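Local coordinates for acyl-[acyl-carrier-protein]--UDP-N-acetylglucosamine O-acyltransferase (Helicobacter pylori, PDB 1J2Z) that catalyses the acyl transfer from (3R)-hydroxyacyl carrier protein to UDP-N-acetylglucosamine that starts lipid A biosynthesis, working as a homotrimer of left-handed beta-helices, at residues C26-L34 and L40-T50; F61-Q69 and I88-T98. All coordinates share one frame; numbering follows the deposited sequence.

Interaction 1. Residues C26-L34 and L40-T50; sequences CVIGDGVKL and LHNNVTLQGHT. With TLA (L(+)-tartaric acid), chain E.
Leu40 sends its CD1 methyl inward to meet Ile28 CD1 and Leu34 CD1 tip to tip, each 3.9 Å from Leu40 CD1, from the third side of the same coil of the left-handed parallel beta-helix. The chain closes that coil here, turns at Asn42-Asn43 and from Val44 on stacks in parallel as the next coil on 26-34, with 45-46 beside 27-28 and 49-50 beside 33-34. At the turn both asparagines lean away from the first segment, and Asn42 OD1 takes hydrogen bonds from Asn43 ND2 and from Thr45 OG1 of the third subunit.

Val44 O then accepts Val27 N at 2.9 Å. Thr45 follows on the same face as Val27, and its OG1 pairs with Asn42 OD1 of the second subunit. Leu46 continues the backbone pairing through both its N and its O: Leu46 N reaches Val27 O at 2.8 Å in an almost straight bond (176°), and Leu46 O receives Gly29 N at 2.8 Å. On the inner face, Leu46 CG anti to the carbonyl carbon (chi1 -55°) turns the CD1 branch to within 3.7 Å of Leu34 CD2. Val32 crosses Leu46 at about a right angle, its CG2 branch resting over Leu46 CB.

Beyond the strand, Gly48 N donates to tartrate O11 at 2.7 Å. Asp30 N donates to O41 of the other carboxylate, Asp30 OD1 accepts from hydroxyl O3, and a water links Gly31 N to Gly48 O. Thr50 O accepts Lys33 N at 2.8 Å, and Thr50 OG1 donates back to Gln47 O.

The chemistry thus divides by place: main-chain bonds set the parallel register and aliphatic branches meeting tip to tip or crossing fill the interior, whereas at the outward turn water and a tartrate, probably from the crystallisation liquor, bridge polar groups of the two coils.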
loop_
_atom_site.group_PDB
_atom_site.type_symbol
_atom_site.label_atom_id
_atom_site.label_comp_id
_atom_site.label_asym_id
_atom_site.label_seq_id
_atom_site.Cartn_x
_atom_site.Cartn_y
_atom_site.Cartn_z
ATOM N N CYS A 26 -4.988 -23.867 -1.659
ATOM C CA CYS A 26 -6.006 -22.984 -1.095
ATOM C C CYS A 26 -6.330 -23.502 0.302
ATOM O O CYS A 26 -6.186 -24.694 0.569
ATOM C CB CYS A 26 -7.280 -22.981 -1.942
ATOM S SG CYS A 26 -7.215 -21.937 -3.423
ATOM N N VAL A 27 -6.740 -22.607 1.195
ATOM C CA VAL A 27 -7.113 -22.990 2.556
ATOM C C VAL A 27 -8.553 -22.532 2.747
ATOM O O VAL A 27 -8.842 -21.333 2.726
ATOM C CB VAL A 27 -6.212 -22.322 3.613
ATOM C CG1 VAL A 27 -6.651 -22.746 5.019
ATOM C CG2 VAL A 27 -4.763 -22.726 3.377
ATOM N N ILE A 28 -9.450 -23.501 2.917
ATOM C CA ILE A 28 -10.874 -23.231 3.059
ATOM C C ILE A 28 -11.439 -23.738 4.386
ATOM O O ILE A 28 -11.483 -24.945 4.630
ATOM C CB ILE A 28 -11.624 -23.866 1.866
ATOM C CG1 ILE A 28 -11.058 -23.281 0.567
ATOM C CG2 ILE A 28 -13.130 -23.633 1.981
ATOM C CD1 ILE A 28 -11.651 -23.862 -0.693
ATOM N N GLY A 29 -11.868 -22.794 5.224
ATOM C CA GLY A 29 -12.409 -23.102 6.543
ATOM C C GLY A 29 -13.770 -23.779 6.583
ATOM O O GLY A 29 -14.452 -23.906 5.561
ATOM N N ASP A 30 -14.185 -24.186 7.778
ATOM C CA ASP A 30 -15.440 -24.897 7.929
ATOM C C ASP A 30 -16.737 -24.101 7.829
ATOM O O ASP A 30 -17.808 -24.682 7.924
ATOM C CB ASP A 30 -15.436 -25.723 9.224
ATOM C CG ASP A 30 -15.305 -24.877 10.473
ATOM O OD1 ASP A 30 -15.649 -23.678 10.432
ATOM O OD2 ASP A 30 -14.872 -25.428 11.508
ATOM N N GLY A 31 -16.654 -22.791 7.627
ATOM C CA GLY A 31 -17.865 -21.998 7.504
ATOM C C GLY A 31 -18.015 -21.386 6.118
ATOM O O GLY A 31 -18.871 -20.534 5.895
ATOM N N VAL A 32 -17.190 -21.835 5.178
ATOM C CA VAL A 32 -17.211 -21.302 3.822
ATOM C C VAL A 32 -18.215 -21.975 2.890
ATOM O O VAL A 32 -18.490 -23.171 3.000
ATOM C CB VAL A 32 -15.798 -21.405 3.167
ATOM C CG1 VAL A 32 -15.842 -20.894 1.728
ATOM C CG2 VAL A 32 -14.778 -20.606 3.985
ATOM N N LYS A 33 -18.755 -21.185 1.970
ATOM C CA LYS A 33 -19.694 -21.674 0.973
ATOM C C LYS A 33 -19.278 -21.077 -0.364
ATOM O O LYS A 33 -19.066 -19.869 -0.471
ATOM C CB LYS A 33 -21.118 -21.236 1.308
ATOM C CG LYS A 33 -21.616 -21.747 2.648
ATOM C CD LYS A 33 -22.969 -21.161 2.983
ATOM C CE LYS A 33 -23.427 -21.638 4.345
ATOM N NZ LYS A 33 -22.382 -21.425 5.388
ATOM N N LEU A 34 -19.139 -21.925 -1.374
ATOM C CA LEU A 34 -18.755 -21.464 -2.700
ATOM C C LEU A 34 -19.844 -21.878 -3.680
ATOM O O LEU A 34 -20.079 -23.067 -3.897
ATOM C CB LEU A 34 -17.416 -22.084 -3.115
ATOM C CG LEU A 34 -16.223 -21.879 -2.171
ATOM C CD1 LEU A 34 -15.002 -22.584 -2.743
ATOM C CD2 LEU A 34 -15.943 -20.390 -1.996
ATOM N N LEU A 40 -11.107 -20.196 -7.727
ATOM C CA LEU A 40 -10.091 -19.754 -6.795
ATOM C C LEU A 40 -8.751 -20.127 -7.386
ATOM O O LEU A 40 -8.524 -21.288 -7.723
ATOM C CB LEU A 40 -10.237 -20.462 -5.445
ATOM C CG LEU A 40 -11.557 -20.344 -4.687
ATOM C CD1 LEU A 40 -11.415 -21.050 -3.347
ATOM C CD2 LEU A 40 -11.915 -18.882 -4.487
ATOM N N HIS A 41 -7.860 -19.153 -7.524
ATOM C CA HIS A 41 -6.537 -19.460 -8.039
ATOM C C HIS A 41 -5.782 -20.130 -6.906
ATOM O O HIS A 41 -6.366 -20.444 -5.870
ATOM C CB HIS A 41 -5.829 -18.183 -8.483
ATOM C CG HIS A 41 -6.450 -17.553 -9.691
ATOM N ND1 HIS A 41 -5.734 -17.266 -10.833
ATOM C CD2 HIS A 41 -7.726 -17.180 -9.944
ATOM C CE1 HIS A 41 -6.544 -16.746 -11.739
ATOM N NE2 HIS A 41 -7.759 -16.683 -11.223
ATOM N N ASN A 42 -4.494 -20.365 -7.092
ATOM C CA ASN A 42 -3.714 -20.996 -6.039
ATOM C C ASN A 42 -3.602 -20.079 -4.823
ATOM O O ASN A 42 -3.673 -18.858 -4.943
ATOM C CB ASN A 42 -2.306 -21.313 -6.548
ATOM C CG ASN A 42 -1.493 -20.057 -6.832
ATOM O OD1 ASN A 42 -0.713 -19.595 -5.990
ATOM N ND2 ASN A 42 -1.686 -19.490 -8.014
ATOM N N ASN A 43 -3.452 -20.687 -3.652
ATOM C CA ASN A 43 -3.245 -19.946 -2.413
ATOM C C ASN A 43 -4.265 -18.897 -1.979
ATOM O O ASN A 43 -3.888 -17.811 -1.530
ATOM C CB ASN A 43 -1.858 -19.302 -2.457
ATOM C CG ASN A 43 -0.739 -20.327 -2.423
ATOM O OD1 ASN A 43 -0.443 -20.903 -1.375
ATOM N ND2 ASN A 43 -0.123 -20.568 -3.568
ATOM N N VAL A 44 -5.549 -19.200 -2.122
ATOM C CA VAL A 44 -6.566 -18.271 -1.651
ATOM C C VAL A 44 -6.947 -18.753 -0.247
ATOM O O VAL A 44 -7.085 -19.958 -0.014
ATOM C CB VAL A 44 -7.830 -18.277 -2.546
ATOM C CG1 VAL A 44 -8.943 -17.474 -1.878
ATOM C CG2 VAL A 44 -7.509 -17.680 -3.914
ATOM N N THR A 45 -7.088 -17.825 0.696
ATOM C CA THR A 45 -7.475 -18.202 2.049
ATOM C C THR A 45 -8.892 -17.720 2.339
ATOM O O THR A 45 -9.170 -16.525 2.284
ATOM C CB THR A 45 -6.537 -17.595 3.108
ATOM O OG1 THR A 45 -5.220 -18.132 2.949
ATOM C CG2 THR A 45 -7.045 -17.911 4.512
ATOM N N LEU A 46 -9.782 -18.659 2.646
ATOM C CA LEU A 46 -11.165 -18.331 2.961
ATOM C C LEU A 46 -11.479 -18.873 4.354
ATOM O O LEU A 46 -11.461 -20.083 4.573
ATOM C CB LEU A 46 -12.099 -18.962 1.922
ATOM C CG LEU A 46 -11.815 -18.612 0.457
ATOM C CD1 LEU A 46 -12.809 -19.325 -0.454
ATOM C CD2 LEU A 46 -11.915 -17.108 0.268
ATOM N N GLN A 47 -11.752 -17.972 5.293
ATOM C CA GLN A 47 -12.061 -18.346 6.670
ATOM C C GLN A 47 -13.406 -17.751 7.099
ATOM O O GLN A 47 -14.060 -17.045 6.334
ATOM C CB GLN A 47 -10.973 -17.822 7.616
ATOM C CG GLN A 47 -9.544 -18.261 7.296
ATOM C CD GLN A 47 -9.275 -19.719 7.638
ATOM O OE1 GLN A 47 -9.603 -20.624 6.873
ATOM N NE2 GLN A 47 -8.680 -19.949 8.801
ATOM N N GLY A 48 -13.802 -18.028 8.336
ATOM C CA GLY A 48 -15.053 -17.496 8.851
ATOM C C GLY A 48 -16.295 -17.938 8.099
ATOM O O GLY A 48 -16.249 -18.851 7.273
ATOM N N HIS A 49 -17.411 -17.276 8.392
ATOM C CA HIS A 49 -18.696 -17.580 7.774
ATOM C C HIS A 49 -18.780 -16.748 6.510
ATOM O O HIS A 49 -19.402 -15.685 6.482
ATOM C CB HIS A 49 -19.815 -17.221 8.754
ATOM C CG HIS A 49 -19.541 -17.687 10.148
ATOM N ND1 HIS A 49 -19.491 -19.021 10.489
ATOM C CD2 HIS A 49 -19.221 -17.001 11.272
ATOM C CE1 HIS A 49 -19.150 -19.138 11.759
ATOM N NE2 HIS A 49 -18.979 -17.927 12.257
ATOM N N THR A 50 -18.145 -17.262 5.464
ATOM C CA THR A 50 -18.053 -16.576 4.191
ATOM C C THR A 50 -18.764 -17.267 3.033
ATOM O O THR A 50 -18.600 -18.469 2.811
ATOM C CB THR A 50 -16.570 -16.405 3.818
ATOM O OG1 THR A 50 -15.867 -15.832 4.931
ATOM C CG2 THR A 50 -16.419 -15.508 2.601
HETATM O O1 TLA E . -11.851 -19.999 12.472
HETATM O O11 TLA E . -12.458 -18.942 10.479
HETATM C C1 TLA E . -11.957 -19.865 11.133
HETATM C C2 TLA E . -11.330 -21.098 10.433
HETATM O O2 TLA E . -11.509 -20.819 9.071
HETATM C C3 TLA E . -12.098 -22.387 10.887
HETATM O O3 TLA E . -13.526 -22.333 10.532
HETATM C C4 TLA E . -11.453 -23.580 10.202
HETATM O O4 TLA E . -10.236 -23.736 10.596
HETATM O O41 TLA E . -11.999 -24.286 9.425
HETATM O O HOH W 1 -14.382 -20.833 7.841
#

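Interaction 2. Residues F61-Q69 and I88-T98; sequences FAVLGTQPQ and IREFCMINPGT. With SOG (octyl 1-thio-beta-D-glucopyranoside), chain B; SO4 (sulfate ion), chain C.
Val63 over Met93 and Leu64 over Ile94 form parallel bridges between coils of the left-handed beta-helix, with CA atoms 4.8 Å apart in the Val63-Met93 pair. Three main-chain hydrogen bonds fix this register: Val63 N to Cys92 O at 2.8 Å (173° at the hydrogen), Ile94 N to Val63 O, and Gly65 N to Ile94 O.

Aliphatic packing fills the inner face. Leu64 and Ile94 run alongside each other, with Leu64 CD2 3.5 Å from Ile94 CD1, while Leu64 CD1 faces Ile88 CD1 end to end.

The aromatic pair sits at the corner. The Phe61 and Phe91 rings are nearly parallel (18°) but strongly offset, with centroids 6.0 Å apart, and touch where Phe61 CD1 comes 3.6 Å from Phe91 CE2. Phe61 also meets Phe61 of both other subunits edge-to-face, consistent with a corner close to the trimer axis.

Polar and ligand contacts gather at the ends. Arg89 grips the carboxylate of Glu90 side-on through NE and NH2, and both residues also bond to the third subunit. Gln67 N holds O4 of a sulfate, probably from the crystallisation liquor, at 2.7 Å. Gln69, of the substrate-binding site, lies in the pocket occupied by octyl thioglucoside, its OE1 2.7 Å from the detergent O4 and accepting Asn133 ND2 of the second subunit. Met93, bent at chi2 (-86°) and chi3, brings its CE methyl against the flat face of that amide, 3.7 Å from Gln69 CD.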
loop_
_atom_site.group_PDB
_atom_site.type_symbol
_atom_site.label_atom_id
_atom_site.label_comp_id
_atom_site.label_asym_id
_atom_site.label_seq_id
_atom_site.Cartn_x
_atom_site.Cartn_y
_atom_site.Cartn_z
ATOM N N PHE A 61 -3.158 -15.373 -3.102
ATOM C CA PHE A 61 -2.861 -14.691 -1.855
ATOM C C PHE A 61 -3.895 -13.704 -1.337
ATOM O O PHE A 61 -3.568 -12.811 -0.555
ATOM C CB PHE A 61 -1.492 -14.020 -1.972
ATOM C CG PHE A 61 -0.393 -14.969 -2.396
ATOM C CD1 PHE A 61 0.543 -14.591 -3.353
ATOM C CD2 PHE A 61 -0.303 -16.244 -1.841
ATOM C CE1 PHE A 61 1.555 -15.470 -3.752
ATOM C CE2 PHE A 61 0.704 -17.133 -2.232
ATOM C CZ PHE A 61 1.632 -16.746 -3.189
ATOM N N ALA A 62 -5.142 -13.850 -1.773
ATOM C CA ALA A 62 -6.193 -12.983 -1.259
ATOM C C ALA A 62 -6.625 -13.632 0.057
ATOM O O ALA A 62 -6.558 -14.854 0.198
ATOM C CB ALA A 62 -7.368 -12.936 -2.223
ATOM N N VAL A 63 -7.049 -12.826 1.023
ATOM C CA VAL A 63 -7.490 -13.368 2.300
ATOM C C VAL A 63 -8.887 -12.852 2.588
ATOM O O VAL A 63 -9.094 -11.645 2.721
ATOM C CB VAL A 63 -6.545 -12.948 3.445
ATOM C CG1 VAL A 63 -7.066 -13.458 4.779
ATOM C CG2 VAL A 63 -5.153 -13.501 3.183
ATOM N N LEU A 64 -9.845 -13.768 2.682
ATOM C CA LEU A 64 -11.226 -13.378 2.940
ATOM C C LEU A 64 -11.810 -14.116 4.131
ATOM O O LEU A 64 -11.695 -15.336 4.242
ATOM C CB LEU A 64 -12.102 -13.666 1.719
ATOM C CG LEU A 64 -11.681 -13.192 0.326
ATOM C CD1 LEU A 64 -12.840 -13.434 -0.625
ATOM C CD2 LEU A 64 -11.308 -11.721 0.337
ATOM N N GLY A 65 -12.425 -13.370 5.036
ATOM C CA GLY A 65 -13.049 -14.011 6.171
ATOM C C GLY A 65 -12.312 -14.043 7.488
ATOM O O GLY A 65 -12.892 -14.489 8.467
ATOM N N THR A 66 -11.052 -13.612 7.536
ATOM C CA THR A 66 -10.349 -13.612 8.813
ATOM C C THR A 66 -11.015 -12.542 9.669
ATOM O O THR A 66 -11.675 -11.646 9.143
ATOM C CB THR A 66 -8.837 -13.291 8.666
ATOM O OG1 THR A 66 -8.669 -12.075 7.930
ATOM C CG2 THR A 66 -8.116 -14.429 7.958
ATOM N N GLN A 67 -10.840 -12.632 10.981
ATOM C CA GLN A 67 -11.466 -11.686 11.899
ATOM C C GLN A 67 -11.113 -10.221 11.674
ATOM O O GLN A 67 -10.003 -9.889 11.253
ATOM C CB GLN A 67 -11.145 -12.074 13.346
ATOM C CG GLN A 67 -9.671 -12.289 13.627
ATOM C CD GLN A 67 -9.421 -12.847 15.018
ATOM O OE1 GLN A 67 -9.580 -12.150 16.020
ATOM N NE2 GLN A 67 -9.036 -14.115 15.085
ATOM N N PRO A 68 -12.069 -9.319 11.943
ATOM C CA PRO A 68 -11.784 -7.896 11.752
ATOM C C PRO A 68 -10.594 -7.454 12.600
ATOM O O PRO A 68 -10.277 -8.076 13.617
ATOM C CB PRO A 68 -13.097 -7.214 12.156
ATOM C CG PRO A 68 -13.788 -8.226 13.019
ATOM C CD PRO A 68 -13.467 -9.530 12.350
ATOM N N GLN A 69 -9.926 -6.392 12.162
ATOM C CA GLN A 69 -8.769 -5.873 12.878
ATOM C C GLN A 69 -9.223 -5.079 14.096
ATOM O O GLN A 69 -8.503 -4.975 15.087
ATOM C CB GLN A 69 -7.931 -5.000 11.941
ATOM C CG GLN A 69 -7.467 -5.757 10.703
ATOM C CD GLN A 69 -6.498 -4.965 9.851
ATOM O OE1 GLN A 69 -6.854 -3.947 9.256
ATOM N NE2 GLN A 69 -5.263 -5.433 9.787
ATOM N N ILE A 88 -11.715 -10.502 -7.710
ATOM C CA ILE A 88 -10.988 -10.062 -6.528
ATOM C C ILE A 88 -9.528 -10.422 -6.738
ATOM O O ILE A 88 -9.163 -11.598 -6.764
ATOM C CB ILE A 88 -11.552 -10.731 -5.254
ATOM C CG1 ILE A 88 -13.015 -10.303 -5.070
ATOM C CG2 ILE A 88 -10.718 -10.341 -4.040
ATOM C CD1 ILE A 88 -13.725 -10.958 -3.897
ATOM N N ARG A 89 -8.699 -9.395 -6.888
ATOM C CA ARG A 89 -7.285 -9.591 -7.164
ATOM C C ARG A 89 -6.374 -9.945 -5.994
ATOM O O ARG A 89 -6.802 -10.033 -4.842
ATOM C CB ARG A 89 -6.741 -8.362 -7.899
ATOM C CG ARG A 89 -7.432 -8.108 -9.238
ATOM C CD ARG A 89 -7.335 -9.325 -10.173
ATOM N NE ARG A 89 -5.955 -9.743 -10.425
ATOM C CZ ARG A 89 -5.410 -9.864 -11.636
ATOM N NH1 ARG A 89 -6.121 -9.591 -12.719
ATOM N NH2 ARG A 89 -4.156 -10.282 -11.767
ATOM N N GLU A 90 -5.105 -10.148 -6.332
ATOM C CA GLU A 90 -4.058 -10.528 -5.389
ATOM C C GLU A 90 -3.882 -9.634 -4.161
ATOM O O GLU A 90 -3.936 -8.409 -4.251
ATOM C CB GLU A 90 -2.713 -10.599 -6.120
ATOM C CG GLU A 90 -2.635 -11.617 -7.250
ATOM C CD GLU A 90 -3.204 -11.118 -8.570
ATOM O OE1 GLU A 90 -2.949 -11.785 -9.590
ATOM O OE2 GLU A 90 -3.901 -10.078 -8.601
ATOM N N PHE A 91 -3.658 -10.271 -3.017
ATOM C CA PHE A 91 -3.415 -9.578 -1.751
ATOM C C PHE A 91 -4.571 -8.793 -1.147
ATOM O O PHE A 91 -4.357 -7.970 -0.252
ATOM C CB PHE A 91 -2.201 -8.656 -1.893
ATOM C CG PHE A 91 -1.029 -9.308 -2.571
ATOM C CD1 PHE A 91 -0.537 -8.807 -3.774
ATOM C CD2 PHE A 91 -0.431 -10.434 -2.019
ATOM C CE1 PHE A 91 0.536 -9.422 -4.418
ATOM C CE2 PHE A 91 0.643 -11.056 -2.653
ATOM C CZ PHE A 91 1.128 -10.549 -3.857
ATOM N N CYS A 92 -5.788 -9.015 -1.630
ATOM C CA CYS A 92 -6.930 -8.322 -1.041
ATOM C C CYS A 92 -7.196 -8.938 0.323
ATOM O O CYS A 92 -6.901 -10.110 0.548
ATOM C CB CYS A 92 -8.180 -8.469 -1.907
ATOM S SG CYS A 92 -8.208 -7.374 -3.320
ATOM N N MET A 93 -7.743 -8.145 1.236
ATOM C CA MET A 93 -8.036 -8.637 2.576
ATOM C C MET A 93 -9.407 -8.092 2.938
ATOM O O MET A 93 -9.603 -6.880 2.994
ATOM C CB MET A 93 -6.973 -8.139 3.554
ATOM C CG MET A 93 -6.851 -8.953 4.837
ATOM S SD MET A 93 -7.989 -8.430 6.107
ATOM C CE MET A 93 -7.009 -7.175 6.957
ATOM N N ILE A 94 -10.356 -8.994 3.163
ATOM C CA ILE A 94 -11.725 -8.607 3.474
ATOM C C ILE A 94 -12.215 -9.308 4.734
ATOM O O ILE A 94 -12.171 -10.533 4.830
ATOM C CB ILE A 94 -12.659 -8.964 2.301
ATOM C CG1 ILE A 94 -12.149 -8.304 1.017
ATOM C CG2 ILE A 94 -14.079 -8.498 2.597
ATOM C CD1 ILE A 94 -12.957 -8.651 -0.213
ATOM N N ASN A 95 -12.689 -8.522 5.695
ATOM C CA ASN A 95 -13.177 -9.067 6.954
ATOM C C ASN A 95 -14.694 -9.049 7.050
ATOM O O ASN A 95 -15.358 -8.270 6.364
ATOM C CB ASN A 95 -12.610 -8.256 8.122
ATOM C CG ASN A 95 -11.099 -8.198 8.105
ATOM O OD1 ASN A 95 -10.428 -9.230 8.099
ATOM N ND2 ASN A 95 -10.555 -6.989 8.096
ATOM N N PRO A 96 -15.260 -9.926 7.894
ATOM C CA PRO A 96 -16.709 -10.005 8.093
ATOM C C PRO A 96 -17.113 -8.897 9.064
ATOM O O PRO A 96 -16.249 -8.176 9.577
ATOM C CB PRO A 96 -16.906 -11.410 8.667
ATOM C CG PRO A 96 -15.632 -11.644 9.417
ATOM C CD PRO A 96 -14.586 -11.099 8.480
ATOM N N GLY A 97 -18.411 -8.761 9.315
ATOM C CA GLY A 97 -18.887 -7.705 10.195
ATOM C C GLY A 97 -18.692 -7.930 11.680
ATOM O O GLY A 97 -17.959 -8.825 12.081
ATOM N N THR A 98 -19.343 -7.092 12.488
ATOM C CA THR A 98 -19.272 -7.175 13.946
ATOM C C THR A 98 -20.666 -6.993 14.545
ATOM O O THR A 98 -21.596 -6.532 13.874
ATOM C CB THR A 98 -18.371 -6.071 14.553
ATOM O OG1 THR A 98 -18.899 -4.787 14.212
ATOM C CG2 THR A 98 -16.944 -6.186 14.040
HETATM C C1 SOG B . -10.731 0.748 11.416
HETATM C C2 SOG B . -11.399 -0.598 11.793
HETATM C C3 SOG B . -10.447 -1.754 11.454
HETATM C C4 SOG B . -10.154 -1.702 9.951
HETATM C C5 SOG B . -9.493 -0.342 9.611
HETATM C C6 SOG B . -9.206 -0.238 8.119
HETATM C "C1'" SOG B . -10.938 3.028 12.138
HETATM C "C2'" SOG B . -11.298 4.142 11.174
HETATM C "C3'" SOG B . -11.307 5.489 11.872
HETATM C "C4'" SOG B . -11.671 6.612 10.911
HETATM C "C5'" SOG B . -11.679 7.960 11.619
HETATM C "C6'" SOG B . -11.907 9.088 10.634
HETATM C "C7'" SOG B . -11.915 10.433 11.321
HETATM C "C8'" SOG B . -12.141 11.536 10.315
HETATM S S1 SOG B . -11.615 1.842 11.706
HETATM O O2 SOG B . -11.711 -0.617 13.180
HETATM O O3 SOG B . -11.052 -2.988 11.783
HETATM O O4 SOG B . -9.286 -2.764 9.593
HETATM O O5 SOG B . -10.392 0.736 10.000
HETATM O O6 SOG B . -7.965 -0.851 7.823
HETATM S S SO4 C . -9.661 -16.228 12.151
HETATM O O1 SO4 C . -9.354 -17.115 11.030
HETATM O O2 SO4 C . -11.045 -16.418 12.555
HETATM O O3 SO4 C . -8.792 -16.518 13.281
HETATM O O4 SO4 C . -9.462 -14.831 11.767
#

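Both interactions pair neighbouring strands of the sheet holding 27-28, 45-46, 63-64 and 93-94; interaction 1 adds a second face, 33-34 with 49-52. They meet directly: Gln47 N lies 2.8 Å from Leu64 O in a probable hydrogen bond, and Leu46 packs on Leu64 inside the beta-helix. Interaction 2 is the more enclosed, with none of its touching residues exposed, and leads to Gln69 in the substrate-binding site. Interaction 1 lies farther out, its centre about 21 Å from the chain centre against 14 Å, and its turn takes up tartrate and water. Aromatic corners and an Arg89-Glu90 salt bridge whose two partners also hydrogen-bond to a neighbouring subunit mark interaction 2, asparagine-threonine bonds the trimer contacts of interaction 1.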